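Long-range contacts in A223 penton protein C-terminal domain-containing protein (Sulfolobus turreted icosahedral virus 1, PDB 6BO3), which serves as a turret protein of the virus particle, probably forming part of the projections at the fivefold vertices of its icosahedral capsid: residues G47-E52 with S111-K116; A83-K88 with I131-P136; Q176-I181 with I205-L210. The protein carries 1 engineered substitution. All coordinates share one frame; numbering follows the deposited sequence.

Contact 1: G47-E52 with S111-K116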
loop_
_atom_site.group_PDB
_atom_site.type_symbol
_atom_site.label_atom_id
_atom_site.label_comp_id
_atom_site.label_asym_id
_atom_site.label_seq_id
_atom_site.Cartn_x
_atom_site.Cartn_y
_atom_site.Cartn_z
ATOM N N GLY A 47 -12.976 -9.781 -3.531
ATOM C CA GLY A 47 -11.841 -9.585 -2.608
ATOM C C GLY A 47 -10.519 -9.604 -3.339
ATOM O O GLY A 47 -10.425 -9.136 -4.479
ATOM N N LEU A 48 -9.494 -10.161 -2.691
ATOM C CA LEU A 48 -8.122 -9.996 -3.127
ATOM C C LEU A 48 -7.333 -11.261 -2.828
ATOM O O LEU A 48 -7.559 -11.921 -1.813
ATOM C CB LEU A 48 -7.429 -8.820 -2.394
ATOM C CG LEU A 48 -7.998 -7.386 -2.355
ATOM C CD1 LEU A 48 -7.303 -6.546 -1.282
ATOM C CD2 LEU A 48 -7.865 -6.719 -3.702
ATOM N N LEU A 49 -6.449 -11.598 -3.746
ATOM C CA LEU A 49 -5.405 -12.588 -3.549
ATOM C C LEU A 49 -4.101 -11.837 -3.777
ATOM O O LEU A 49 -3.846 -11.351 -4.868
ATOM C CB LEU A 49 -5.535 -13.731 -4.536
ATOM C CG LEU A 49 -4.529 -14.886 -4.415
ATOM C CD1 LEU A 49 -5.102 -16.087 -5.155
ATOM C CD2 LEU A 49 -3.157 -14.533 -4.962
ATOM N N ILE A 50 -3.274 -11.800 -2.742
ATOM C CA ILE A 50 -2.087 -10.966 -2.681
ATOM C C ILE A 50 -0.848 -11.826 -2.635
ATOM O O ILE A 50 -0.700 -12.659 -1.738
ATOM C CB ILE A 50 -2.161 -10.120 -1.401
ATOM C CG1 ILE A 50 -3.471 -9.320 -1.409
ATOM C CG2 ILE A 50 -0.953 -9.209 -1.290
ATOM C CD1 ILE A 50 -3.984 -8.865 -0.062
ATOM N N ASN A 51 0.040 -11.615 -3.599
ATOM C CA ASN A 51 1.289 -12.352 -3.677
ATOM C C ASN A 51 2.373 -11.557 -2.966
ATOM O O ASN A 51 3.200 -10.937 -3.616
ATOM C CB ASN A 51 1.677 -12.601 -5.136
ATOM C CG ASN A 51 2.878 -13.509 -5.259
ATOM O OD1 ASN A 51 3.195 -14.261 -4.317
ATOM N ND2 ASN A 51 3.545 -13.471 -6.408
ATOM N N GLU A 52 2.356 -11.593 -1.634
ATOM C CA GLU A 52 3.236 -10.765 -0.805
ATOM C C GLU A 52 4.594 -11.426 -0.620
ATOM O O GLU A 52 4.833 -12.149 0.355
ATOM C CB GLU A 52 2.585 -10.508 0.550
ATOM C CG GLU A 52 3.359 -9.592 1.484
ATOM C CD GLU A 52 2.645 -9.438 2.802
ATOM O OE1 GLU A 52 2.078 -8.354 3.050
ATOM O OE2 GLU A 52 2.623 -10.419 3.572
ATOM N N SER A 111 6.763 -16.533 -1.000
ATOM C CA SER A 111 5.775 -15.498 -0.763
ATOM C C SER A 111 4.822 -15.874 0.356
ATOM O O SER A 111 4.620 -17.051 0.670
ATOM C CB SER A 111 4.975 -15.201 -2.034
ATOM O OG SER A 111 5.784 -14.579 -3.009
ATOM N N ASN A 112 4.264 -14.848 0.972
ATOM C CA ASN A 112 3.120 -15.007 1.829
ATOM C C ASN A 112 1.913 -14.668 0.962
ATOM O O ASN A 112 1.723 -13.522 0.560
ATOM C CB ASN A 112 3.197 -14.072 3.026
ATOM C CG ASN A 112 2.002 -14.212 3.943
ATOM O OD1 ASN A 112 1.363 -15.265 3.986
ATOM N ND2 ASN A 112 1.684 -13.150 4.671
ATOM N N VAL A 113 1.121 -15.678 0.652
ATOM C CA VAL A 113 -0.021 -15.503 -0.223
ATOM C C VAL A 113 -1.290 -15.283 0.613
ATOM O O VAL A 113 -1.653 -16.131 1.452
ATOM C CB VAL A 113 -0.122 -16.706 -1.176
ATOM C CG1 VAL A 113 -1.391 -16.629 -2.003
ATOM C CG2 VAL A 113 1.096 -16.749 -2.082
ATOM N N LYS A 114 -1.919 -14.112 0.436
ATOM C CA LYS A 114 -3.079 -13.725 1.232
ATOM C C LYS A 114 -4.349 -13.679 0.397
ATOM O O LYS A 114 -4.386 -13.041 -0.675
ATOM C CB LYS A 114 -2.898 -12.359 1.902
ATOM C CG LYS A 114 -1.595 -12.138 2.638
ATOM C CD LYS A 114 -1.314 -10.642 2.724
ATOM C CE LYS A 114 -0.900 -10.197 4.108
ATOM N NZ LYS A 114 -1.278 -8.771 4.306
ATOM N N LEU A 115 -5.371 -14.360 0.914
ATOM C CA LEU A 115 -6.719 -14.377 0.361
ATOM C C LEU A 115 -7.674 -13.720 1.363
ATOM O O LEU A 115 -7.844 -14.176 2.515
ATOM C CB LEU A 115 -7.170 -15.804 0.044
ATOM C CG LEU A 115 -8.466 -15.901 -0.752
ATOM C CD1 LEU A 115 -8.225 -15.297 -2.118
ATOM C CD2 LEU A 115 -8.942 -17.349 -0.846
ATOM N N LYS A 116 -8.274 -12.620 0.918
ATOM C CA LYS A 116 -9.145 -11.819 1.750
ATOM C C LYS A 116 -10.357 -11.399 0.931
ATOM O O LYS A 116 -10.203 -10.873 -0.175
ATOM C CB LYS A 116 -8.457 -10.525 2.211
ATOM C CG LYS A 116 -7.180 -10.663 2.993
ATOM C CD LYS A 116 -6.737 -9.277 3.414
ATOM C CE LYS A 116 -5.421 -9.299 4.156
ATOM N NZ LYS A 116 -5.452 -8.310 5.261
#

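Contact 2: A83-K88 with I131-P136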
loop_
_atom_site.group_PDB
_atom_site.type_symbol
_atom_site.label_atom_id
_atom_site.label_comp_id
_atom_site.label_asym_id
_atom_site.label_seq_id
_atom_site.Cartn_x
_atom_site.Cartn_y
_atom_site.Cartn_z
ATOM N N ALA A 83 6.053 -11.374 -8.527
ATOM C CA ALA A 83 6.305 -10.854 -7.182
ATOM C C ALA A 83 5.540 -9.551 -6.880
ATOM O O ALA A 83 5.593 -8.591 -7.661
ATOM C CB ALA A 83 7.803 -10.649 -6.984
ATOM N N GLY A 84 4.810 -9.546 -5.762
ATOM C CA GLY A 84 4.103 -8.365 -5.256
ATOM C C GLY A 84 2.767 -8.044 -5.927
ATOM O O GLY A 84 2.119 -7.058 -5.586
ATOM N N GLN A 85 2.354 -8.843 -6.900
ATOM C CA GLN A 85 1.125 -8.549 -7.617
ATOM C C GLN A 85 -0.106 -8.937 -6.818
ATOM O O GLN A 85 -0.052 -9.802 -5.921
ATOM C CB GLN A 85 1.108 -9.199 -9.006
ATOM C CG GLN A 85 1.974 -8.444 -9.991
ATOM C CD GLN A 85 1.720 -8.848 -11.421
ATOM O OE1 GLN A 85 1.598 -10.032 -11.716
ATOM N NE2 GLN A 85 1.636 -7.867 -12.320
ATOM N N ILE A 86 -1.206 -8.261 -7.137
ATOM C CA ILE A 86 -2.481 -8.469 -6.475
ATOM C C ILE A 86 -3.527 -8.808 -7.531
ATOM O O ILE A 86 -3.615 -8.151 -8.584
ATOM C CB ILE A 86 -2.931 -7.240 -5.672
ATOM C CG1 ILE A 86 -1.918 -6.918 -4.569
ATOM C CG2 ILE A 86 -4.311 -7.433 -5.045
ATOM C CD1 ILE A 86 -2.096 -5.519 -4.052
ATOM N N LEU A 87 -4.283 -9.867 -7.246
ATOM C CA LEU A 87 -5.401 -10.282 -8.088
ATOM C C LEU A 87 -6.720 -9.886 -7.381
ATOM O O LEU A 87 -7.063 -10.345 -6.268
ATOM C CB LEU A 87 -5.313 -11.776 -8.421
ATOM C CG LEU A 87 -6.464 -12.409 -9.214
ATOM C CD1 LEU A 87 -6.521 -11.824 -10.603
ATOM C CD2 LEU A 87 -6.320 -13.913 -9.322
ATOM N N LYS A 88 -7.419 -8.962 -8.020
ATOM C CA LYS A 88 -8.649 -8.410 -7.492
ATOM C C LYS A 88 -9.826 -9.127 -8.166
ATOM O O LYS A 88 -9.810 -9.383 -9.380
ATOM C CB LYS A 88 -8.743 -6.891 -7.712
ATOM C CG LYS A 88 -7.623 -6.024 -7.123
ATOM C CD LYS A 88 -7.902 -4.540 -7.359
ATOM C CE LYS A 88 -6.721 -3.649 -7.009
ATOM N NZ LYS A 88 -7.131 -2.236 -6.723
ATOM N N ILE A 131 -5.607 -6.989 -12.183
ATOM C CA ILE A 131 -4.329 -7.273 -11.558
ATOM C C ILE A 131 -3.600 -5.955 -11.426
ATOM O O ILE A 131 -3.558 -5.171 -12.373
ATOM C CB ILE A 131 -3.507 -8.293 -12.371
ATOM C CG1 ILE A 131 -4.152 -9.688 -12.280
ATOM C CG2 ILE A 131 -2.072 -8.357 -11.859
ATOM C CD1 ILE A 131 -3.502 -10.782 -13.102
ATOM N N GLU A 132 -3.023 -5.701 -10.261
ATOM C CA GLU A 132 -2.116 -4.574 -10.143
ATOM C C GLU A 132 -0.876 -4.912 -9.313
ATOM O O GLU A 132 -0.854 -5.902 -8.571
ATOM C CB GLU A 132 -2.846 -3.353 -9.600
ATOM C CG GLU A 132 -3.367 -3.466 -8.177
ATOM C CD GLU A 132 -3.808 -2.112 -7.626
ATOM O OE1 GLU A 132 -4.289 -1.274 -8.420
ATOM O OE2 GLU A 132 -3.672 -1.876 -6.404
ATOM N N ASN A 133 0.165 -4.111 -9.508
ATOM C CA ASN A 133 1.370 -4.185 -8.684
ATOM C C ASN A 133 1.131 -3.444 -7.404
ATOM O O ASN A 133 0.626 -2.329 -7.421
ATOM C CB ASN A 133 2.572 -3.542 -9.388
ATOM C CG ASN A 133 3.108 -4.382 -10.523
ATOM O OD1 ASN A 133 2.764 -5.548 -10.659
ATOM N ND2 ASN A 133 3.967 -3.793 -11.341
ATOM N N PHE A 134 1.507 -4.044 -6.288
ATOM C CA PHE A 134 1.387 -3.348 -5.024
ATOM C C PHE A 134 2.735 -2.821 -4.626
ATOM O O PHE A 134 3.713 -3.545 -4.693
ATOM C CB PHE A 134 0.889 -4.257 -3.916
ATOM C CG PHE A 134 0.394 -3.504 -2.702
ATOM C CD1 PHE A 134 -0.444 -2.398 -2.844
ATOM C CD2 PHE A 134 0.768 -3.894 -1.424
ATOM C CE1 PHE A 134 -0.890 -1.693 -1.744
ATOM C CE2 PHE A 134 0.316 -3.203 -0.313
ATOM C CZ PHE A 134 -0.511 -2.096 -0.473
ATOM N N GLN A 135 2.781 -1.558 -4.219
ATOM C CA GLN A 135 3.962 -1.052 -3.548
ATOM C C GLN A 135 3.518 -0.487 -2.207
ATOM O O GLN A 135 2.954 0.605 -2.151
ATOM C CB GLN A 135 4.705 -0.022 -4.404
ATOM C CG GLN A 135 6.217 -0.183 -4.307
ATOM C CD GLN A 135 6.992 0.838 -5.122
ATOM O OE1 GLN A 135 6.629 2.013 -5.177
ATOM N NE2 GLN A 135 8.072 0.393 -5.757
ATOM N N PRO A 136 3.713 -1.262 -1.124
ATOM C CA PRO A 136 3.351 -0.749 0.194
ATOM C C PRO A 136 4.130 0.530 0.529
ATOM O O PRO A 136 5.300 0.659 0.154
ATOM C CB PRO A 136 3.735 -1.885 1.151
ATOM C CG PRO A 136 3.830 -3.107 0.324
ATOM C CD PRO A 136 4.050 -2.698 -1.103
#

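Contact 3: Q176-I181 with I205-L210. Engineered in segment 205-210: Met208 (natural residue Leu).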
loop_
_atom_site.group_PDB
_atom_site.type_symbol
_atom_site.label_atom_id
_atom_site.label_comp_id
_atom_site.label_asym_id
_atom_site.label_seq_id
_atom_site.Cartn_x
_atom_site.Cartn_y
_atom_site.Cartn_z
ATOM N N GLN A 176 5.975 29.413 6.003
ATOM C CA GLN A 176 7.134 29.132 5.176
ATOM C C GLN A 176 7.962 28.053 5.822
ATOM O O GLN A 176 8.086 28.038 7.049
ATOM C CB GLN A 176 7.934 30.435 4.984
ATOM C CG GLN A 176 6.986 31.597 4.655
ATOM C CD GLN A 176 7.598 32.684 3.808
ATOM O OE1 GLN A 176 7.076 33.007 2.736
ATOM N NE2 GLN A 176 8.688 33.284 4.289
ATOM N N ILE A 177 8.472 27.132 4.999
ATOM C CA ILE A 177 9.480 26.142 5.404
ATOM C C ILE A 177 10.749 26.289 4.533
ATOM O O ILE A 177 10.670 26.647 3.346
ATOM C CB ILE A 177 8.887 24.705 5.386
ATOM C CG1 ILE A 177 9.767 23.709 6.161
ATOM C CG2 ILE A 177 8.602 24.226 3.973
ATOM C CD1 ILE A 177 8.989 22.518 6.661
ATOM N N THR A 178 11.911 26.045 5.154
ATOM C CA THR A 178 13.209 26.046 4.475
ATOM C C THR A 178 13.847 24.651 4.587
ATOM O O THR A 178 13.960 24.121 5.714
ATOM C CB THR A 178 14.180 27.094 5.082
ATOM O OG1 THR A 178 13.538 28.373 5.212
ATOM C CG2 THR A 178 15.393 27.266 4.201
ATOM N N LEU A 179 14.183 24.052 3.427
ATOM C CA LEU A 179 14.970 22.812 3.318
ATOM C C LEU A 179 16.346 23.084 2.693
ATOM O O LEU A 179 16.502 23.921 1.797
ATOM C CB LEU A 179 14.231 21.741 2.485
ATOM C CG LEU A 179 12.756 21.467 2.811
ATOM C CD1 LEU A 179 12.122 20.578 1.747
ATOM C CD2 LEU A 179 12.553 20.846 4.193
ATOM N N THR A 180 17.367 22.378 3.155
ATOM C CA THR A 180 18.688 22.510 2.550
ATOM C C THR A 180 19.136 21.120 2.141
ATOM O O THR A 180 18.858 20.169 2.853
ATOM C CB THR A 180 19.706 23.139 3.518
ATOM O OG1 THR A 180 19.917 22.273 4.637
ATOM C CG2 THR A 180 19.220 24.511 4.006
ATOM N N ILE A 181 19.767 21.000 0.981
ATOM C CA ILE A 181 20.319 19.732 0.513
ATOM C C ILE A 181 21.603 20.026 -0.258
ATOM O O ILE A 181 21.582 20.585 -1.353
ATOM C CB ILE A 181 19.289 18.892 -0.294
ATOM C CG1 ILE A 181 19.920 17.600 -0.818
ATOM C CG2 ILE A 181 18.644 19.688 -1.420
ATOM C CD1 ILE A 181 20.194 16.579 0.262
ATOM N N ILE A 205 15.597 19.813 7.282
ATOM C CA ILE A 205 14.531 20.755 7.528
ATOM C C ILE A 205 15.161 21.804 8.435
ATOM O O ILE A 205 15.406 21.560 9.627
ATOM C CB ILE A 205 13.319 20.109 8.223
ATOM C CG1 ILE A 205 12.705 19.017 7.358
ATOM C CG2 ILE A 205 12.245 21.144 8.529
ATOM C CD1 ILE A 205 11.517 18.385 8.045
ATOM N N THR A 206 15.455 22.965 7.867
ATOM C CA THR A 206 16.257 23.937 8.586
ATOM C C THR A 206 15.417 24.879 9.396
ATOM O O THR A 206 15.843 25.297 10.459
ATOM C CB THR A 206 17.225 24.710 7.672
ATOM O OG1 THR A 206 16.494 25.491 6.729
ATOM C CG2 THR A 206 18.096 23.742 6.936
ATOM N N ASN A 207 14.233 25.234 8.900
ATOM C CA ASN A 207 13.280 25.995 9.699
ATOM C C ASN A 207 11.887 26.063 9.102
ATOM O O ASN A 207 11.683 25.744 7.941
ATOM C CB ASN A 207 13.784 27.414 10.011
ATOM C CG ASN A 207 13.934 28.298 8.782
ATOM O OD1 ASN A 207 13.052 28.379 7.928
ATOM N ND2 ASN A 207 15.046 29.019 8.723
ATOM N N MET A 208 10.942 26.472 9.941
ATOM C CA MET A 208 9.555 26.657 9.562
ATOM C C MET A 208 8.997 27.817 10.380
ATOM O O MET A 208 9.292 27.952 11.566
ATOM C CB MET A 208 8.768 25.384 9.835
ATOM C CG MET A 208 7.377 25.384 9.224
ATOM S SD MET A 208 6.366 23.978 9.730
ATOM C CE MET A 208 5.995 24.472 11.402
ATOM N N THR A 209 8.205 28.671 9.747
ATOM C CA THR A 209 7.616 29.801 10.443
ATOM C C THR A 209 6.186 29.892 9.954
ATOM O O THR A 209 5.967 29.981 8.740
ATOM C CB THR A 209 8.352 31.106 10.130
ATOM O OG1 THR A 209 9.702 31.031 10.616
ATOM C CG2 THR A 209 7.648 32.289 10.789
ATOM N N LEU A 210 5.235 29.830 10.892
ATOM C CA LEU A 210 3.812 29.990 10.572
ATOM C C LEU A 210 3.271 31.318 11.103
ATOM O O LEU A 210 3.757 31.875 12.101
ATOM C CB LEU A 210 2.964 28.805 11.093
ATOM C CG LEU A 210 3.432 27.350 10.902
ATOM C CD1 LEU A 210 2.452 26.360 11.508
ATOM C CD2 LEU A 210 3.644 26.935 9.464
#

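Contact 1: G47-E52 with S111-K116
The carboxylate of Glu52 and the amide of Asn112 stand side by side and point the same way, their planes turned 45° apart. Asn112 ND2 donates to Glu52 OE2 at 3.1 Å, meeting it nearly head-on to the C-O bond, although the oxygen lies 22° out of the amide plane. With CG anti to the backbone N (chi1 -177°) and the chain extended beyond, Glu52 brings its carboxylate beside Lys114, whose CE lies 3.6 Å from Glu52 OE2. The salt bridge from Lys114 NZ to Glu52 OE1 is long, at 3.6 Å. Asn112 ND2 also donates to Glu25 OE1. On the side of Leu49, the end of Asn51 swings across so that OD1 lies 2.9 Å from Ser111 OG, at most a weak bond; Asn51 ND2 donates to Ala55 O and Ser111 OG is bonded to Ala55 N.

The backbones run antiparallel, with paired bonds at Leu48-Lys116, Ile50-Lys114 and Glu52-Asn112; Ile50 CB also lies 4.1 Å from Lys114 CB. Leu49 CB rests 3.9 Å from Leu115 CD1, and Leu49 CD2 4.0 Å from Val113 CG1. Leu49 touches both Ile57 and Ile97 of the opposing sheet, Val113 the first and Leu115 the second. Leu49, Val113 and Leu115 thus point into the sandwich, with Ala55-bound Asn51 and Ser111 at one end; Leu48 and Ile50 share the outer face with the Glu52-Asn112-Lys114 group, whose lysine probably stabilises charged Glu52.

Contact 2: A83-K88 with I131-P136
Ile86 and Glu132 face each other as an antiparallel hydrogen-bonded pair, with Ile86 N giving its proton to Glu132 O at 2.8 Å and Glu132 N returning one to Ile86 O at 3.0 Å. The ladder runs one rung past the regular strand, since Phe134 N still reaches Gly84 O at 3.2 Å.

Among side chains, Gln85 NE2 donates to Asn133 OD1 at 3.1 Å. The acceptor lies close to the glutamine amide plane, yet the two amide planes are inclined by 48°. The other end of the glutamine amide, OE1, accepts from Ser82 N, and these two bonds together fix which way the amide is flipped.

The charged pair is Lys88 and Glu132. The lysine is extended beyond CG and carries NZ to 3.4 Å from Glu132 OE1; NZ is about equally near OE2, so it singles out neither oxygen, while the CE methylene packs against the carboxylate carbon. Glu132 meets it by holding CG between the backbone N and the carbonyl carbon (chi1 65°).

Leu87 and Ile131 pack on the face toward the second sheet, with Leu87 CD1 3.6 Å from Ile131 CG1, and both side chains also touch Ile79 and Leu81 there. On the other face, beside Leu48 and Ile50, Ile86 reaches past the strand end to Phe134: its CD1 methyl comes up to Phe134 CB and lies obliquely to the phenyl ring, 3.5 Å from Phe134 CG.

Strand 85-93 occupies the position of strand G in a jelly roll, the edge of its B-I-D-G sheet. Here strand 128-133 is added along that edge as a fifth, antiparallel member, an extension of the canonical four-stranded arrangement.

Contact 3: Q176-I181 with I205-L210
Thr178 faces both Thr206 and Asn207, the signature of a classic beta bulge, set here between strands 173-181 and 204-210, E and H of a second jelly roll. Three donors gather on Thr178 O. Thr206 N is the main one, at 2.9 Å; Asn207 N adds a weak bond at 3.4 Å, and Thr206 OG1 a weak one at 3.1 Å. The hydroxyl gets there because chi1 of Thr206 (64°) sets OG1 between its own backbone N and carbonyl carbon. Thr178 is gripped from its other atoms too: its N donates to Asn207 O, and Thr178 OG1 donates to Asn207 OD1 at 2.8 Å, from 34° out of the amide carbonyl plane. Asn207 thus holds Thr178 through both backbone and side chain, the two side chains crossing at an angle.

Next to the bulge, the methyls of Thr180 and Thr206 abut, in a contact too close to be taken at face value. The extra residue shifts the register by one, so Leu179 is matched with Ile205. Beyond the bulge the pairing is regular, through Ile177-Met208 to Gln176-Thr209, which is joined by two backbone bonds.

On the buried face, Leu179 and Ile205 lie side by side, with Leu179 CD2 3.7 Å from Ile205 CG1. Ile177 CD1 reaches Ile205 CG2 at 4.0 Å. Farther out, Leu162 and Ile164 of strand 160-167 and Ile216 and Ile218 of strand 213-222 close over this layer from the opposing sheet, while strand 184-191 flanks 173-181. Met208, an engineered residue where the natural sequence has leucine, takes part near its root: Met208 CG sits 3.5 Å from Gln176 O.

How the contacts relate
Contacts 1 and 2 lie in one sheet of the first jelly roll, their centres 9 Å apart. Strands 44-53 and 85-93 are neighbours there, so the two pairings continue across a shared backbone ladder: Asn51 N bonds Gln85 O, and Leu49 O bonds Leu87 N. Their segments alternate along the chain because the added strand 128-133 follows strand 111-120 and then pairs at the far side of the sheet, beyond strand 85-93. Contact 3 follows later in the other jelly roll, its centre about 42 Å from that of contact 1 and about 37 Å from that of contact 2. The chain thus folds as two tandem beta sandwiches, an elongated build consistent with a turret component.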